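Local coordinates for heroin esterase (Rhodococcus sp., PDB 1LZK), which probably hydrolyses the acetyl ester bonds of heroin, as an esterase of the alpha/beta hydrolase fold, at residues 197-202 with 261-266. Residues are numbered along the deposited sequence; the frame is centred on the assembly and turned at random.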
ATOM      1  N   THR A 197      10.768 -15.361  -7.001  1.00 17.26           N
ATOM      2  CA  THR A 197      10.138 -15.280  -8.324  1.00 14.68           C
ATOM      3  C   THR A 197      11.120 -14.811  -9.376  1.00 14.45           C
ATOM      4  O   THR A 197      12.162 -14.173  -9.094  1.00 15.07           O
ATOM      5  CB  THR A 197       8.989 -14.252  -8.335  1.00 15.75           C
ATOM      6  OG1 THR A 197       9.576 -12.984  -7.982  1.00 14.47           O
ATOM      7  CG2 THR A 197       7.899 -14.572  -7.339  1.00 15.12           C
ATOM      8  N   VAL A 198      10.802 -15.111 -10.630  1.00 15.38           N
ATOM      9  CA  VAL A 198      11.687 -14.659 -11.711  1.00 13.90           C
ATOM     10  C   VAL A 198      11.891 -13.167 -11.696  1.00 13.50           C
ATOM     11  O   VAL A 198      13.011 -12.655 -11.911  1.00 14.97           O
ATOM     12  CB  VAL A 198      11.173 -15.078 -13.105  1.00 14.06           C
ATOM     13  CG1 VAL A 198      12.002 -14.496 -14.235  1.00 16.34           C
ATOM     14  CG2 VAL A 198      11.142 -16.602 -13.212  1.00 16.06           C
ATOM     15  N   SER A 199      10.852 -12.344 -11.468  1.00 12.59           N
ATOM     16  CA  SER A 199      11.114 -10.909 -11.526  1.00 11.15           C
ATOM     17  C   SER A 199      12.067 -10.470 -10.389  1.00 12.35           C
ATOM     18  O   SER A 199      12.815  -9.496 -10.584  1.00 14.14           O
ATOM     19  CB  SER A 199       9.824 -10.089 -11.538  1.00 12.22           C
ATOM     20  OG  SER A 199       9.007 -10.380 -10.429  1.00 10.25           O
HETATM   21  N   MSE A 200      11.933 -11.177  -9.287  1.00 12.32           N
HETATM   22  CA  MSE A 200      12.776 -10.792  -8.147  1.00 13.57           C
HETATM   23  C   MSE A 200      14.190 -11.327  -8.316  1.00 18.99           C
HETATM   24  O   MSE A 200      15.088 -10.700  -7.754  1.00 18.91           O
HETATM   25  CB  MSE A 200      12.143 -11.241  -6.836  1.00 17.98           C
HETATM   26  CG  MSE A 200      12.802 -10.787  -5.530  1.00 28.27           C
HETATM   27 SE   MSE A 200      13.015  -8.889  -5.422  1.00 22.55          SE
HETATM   28  CE  MSE A 200      11.267  -8.351  -4.959  1.00 11.88           C
ATOM     29  N   THR A 201      14.432 -12.389  -9.068  1.00 16.61           N
ATOM     30  CA  THR A 201      15.816 -12.804  -9.328  1.00 18.08           C
ATOM     31  C   THR A 201      16.443 -12.028 -10.476  1.00 18.99           C
ATOM     32  O   THR A 201      17.695 -11.837 -10.445  1.00 18.95           O
ATOM     33  CB  THR A 201      15.895 -14.318  -9.602  1.00 20.13           C
ATOM     34  OG1 THR A 201      15.219 -14.614 -10.841  1.00 21.78           O
ATOM     35  CG2 THR A 201      15.199 -15.094  -8.491  1.00 23.81           C
ATOM     36  N   ASN A 202      15.670 -11.593 -11.484  1.00 17.96           N
ATOM     37  CA  ASN A 202      16.256 -10.881 -12.635  1.00 16.53           C
ATOM     38  C   ASN A 202      16.298  -9.364 -12.610  1.00 19.55           C
ATOM     39  O   ASN A 202      17.035  -8.728 -13.390  1.00 17.40           O
ATOM     40  CB  ASN A 202      15.459 -11.279 -13.900  1.00 19.35           C
ATOM     41  CG  ASN A 202      15.686 -12.725 -14.280  1.00 25.27           C
ATOM     42  OD1 ASN A 202      15.894 -13.656 -13.486  1.00 23.23           O
ATOM     43  ND2 ASN A 202      15.576 -12.979 -15.573  1.00 41.34           N
ATOM     44  N   PRO A 261      10.448  -5.589  -9.689  1.00 11.57           N
ATOM     45  CA  PRO A 261      10.808  -6.874  -9.128  1.00 12.26           C
ATOM     46  C   PRO A 261       9.617  -7.494  -8.379  1.00  8.37           C
ATOM     47  O   PRO A 261       9.589  -8.697  -8.238  1.00  9.98           O
ATOM     48  CB  PRO A 261      11.954  -6.564  -8.125  1.00 13.57           C
ATOM     49  CG  PRO A 261      11.736  -5.139  -7.838  1.00 16.38           C
ATOM     50  CD  PRO A 261      11.256  -4.496  -9.130  1.00 12.50           C
ATOM     51  N   LEU A 262       8.677  -6.689  -7.882  1.00  9.09           N
ATOM     52  CA  LEU A 262       7.481  -7.168  -7.188  1.00  8.48           C
ATOM     53  C   LEU A 262       6.417  -7.717  -8.113  1.00  7.99           C
ATOM     54  O   LEU A 262       5.402  -8.245  -7.646  1.00  8.38           O
ATOM     55  CB  LEU A 262       6.902  -5.996  -6.384  1.00  9.24           C
ATOM     56  CG  LEU A 262       7.827  -5.329  -5.366  1.00 10.78           C
ATOM     57  CD1 LEU A 262       7.138  -4.152  -4.671  1.00 13.56           C
ATOM     58  CD2 LEU A 262       8.316  -6.319  -4.314  1.00 12.98           C
ATOM     59  N   ARG A 263       6.598  -7.609  -9.410  1.00  8.19           N
ATOM     60  CA  ARG A 263       5.530  -7.939 -10.361  1.00  6.17           C
ATOM     61  C   ARG A 263       5.038  -9.349 -10.180  1.00  7.31           C
ATOM     62  O   ARG A 263       3.817  -9.635 -10.066  1.00  8.30           O
ATOM     63  CB  ARG A 263       6.083  -7.691 -11.781  1.00  7.67           C
ATOM     64  CG  ARG A 263       5.069  -8.014 -12.891  1.00  8.85           C
ATOM     65  CD  ARG A 263       5.873  -8.174 -14.219  1.00  8.08           C
ATOM     66  NE  ARG A 263       6.627  -9.409 -14.211  1.00  9.20           N
ATOM     67  CZ  ARG A 263       7.751  -9.715 -14.888  1.00  8.76           C
ATOM     68  NH1 ARG A 263       8.253  -8.748 -15.633  1.00 11.40           N
ATOM     69  NH2 ARG A 263       8.305 -10.889 -14.764  1.00 10.19           N
ATOM     70  N   ASP A 264       5.923 -10.351 -10.171  1.00  7.43           N
ATOM     71  CA  ASP A 264       5.497 -11.741 -10.175  1.00  9.02           C
ATOM     72  C   ASP A 264       4.804 -12.098  -8.850  1.00  8.64           C
ATOM     73  O   ASP A 264       3.803 -12.831  -8.886  1.00  9.34           O
ATOM     74  CB  ASP A 264       6.661 -12.707 -10.423  1.00 10.88           C
ATOM     75  CG  ASP A 264       7.234 -12.615 -11.812  1.00 12.46           C
ATOM     76  OD1 ASP A 264       6.725 -11.841 -12.645  1.00 12.67           O
ATOM     77  OD2 ASP A 264       8.256 -13.302 -12.059  1.00 14.83           O
ATOM     78  N   GLU A 265       5.304 -11.605  -7.713  1.00  8.65           N
ATOM     79  CA  GLU A 265       4.621 -11.972  -6.456  1.00  9.37           C
ATOM     80  C   GLU A 265       3.221 -11.381  -6.440  1.00  7.43           C
ATOM     81  O   GLU A 265       2.304 -11.988  -5.854  1.00  9.15           O
ATOM     82  CB  GLU A 265       5.457 -11.591  -5.230  1.00  9.92           C
ATOM     83  CG  GLU A 265       5.609 -10.091  -4.968  1.00 10.84           C
ATOM     84  CD  GLU A 265       6.863  -9.819  -4.157  1.00  9.24           C
ATOM     85  OE1 GLU A 265       7.962 -10.116  -4.671  1.00 12.72           O
ATOM     86  OE2 GLU A 265       6.772  -9.337  -3.002  1.00 10.81           O
ATOM     87  N   GLY A 266       3.047 -10.219  -7.063  1.00  7.11           N
ATOM     88  CA  GLY A 266       1.712  -9.616  -7.189  1.00  6.32           C
ATOM     89  C   GLY A 266       0.786 -10.478  -8.012  1.00  6.29           C
ATOM     90  O   GLY A 266      -0.354 -10.825  -7.658  1.00  7.74           O
TER
HETATM   91  O   HOH W   1       8.036 -10.785  -7.242  1.00 11.17           O
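Met200 and Pro261 bring the backbones closest, 4.5 Å between their CA atoms, where the short helix 198-202 meets the chain entering helix 263-275. Ser199 OG, set between its own backbone N and carbonyl carbon (chi1 56°), donates to Pro261 O over 2.8 Å from above the carbonyl plane and accepts from Asp264 N at 3.1 Å. In return, Ser199 N binds Asp264 OD2 at 2.8 Å, reaching it from above the carboxylate plane. The other oxygen, OD1, is gripped side-on by NE and NH2 of Arg263, whose guanidinium carries Ser199 CB over one face. Thr197 is the N-cap of helix 198-202, its OG1 accepting from Met200 N and donating to a water; that water also binds Pro261 O, Glu265 N and Glu265 OE1. Glu265 OE2 is held by the backbone N atoms of Leu191 and Asp192. The bent selenomethionine chain of Met200 lays CE 3.6 Å from Leu262 CD2; Leu262 also touches His290 and the likely nucleophile elbow, so this junction probably borders the active site. Ser199 and Asp264 thus exchange side-chain-to-backbone bonds, tying helix 198-202 to the turn that leads from strand 252-257 into helix 263-275, with Asp264's charge probably balanced by Arg263.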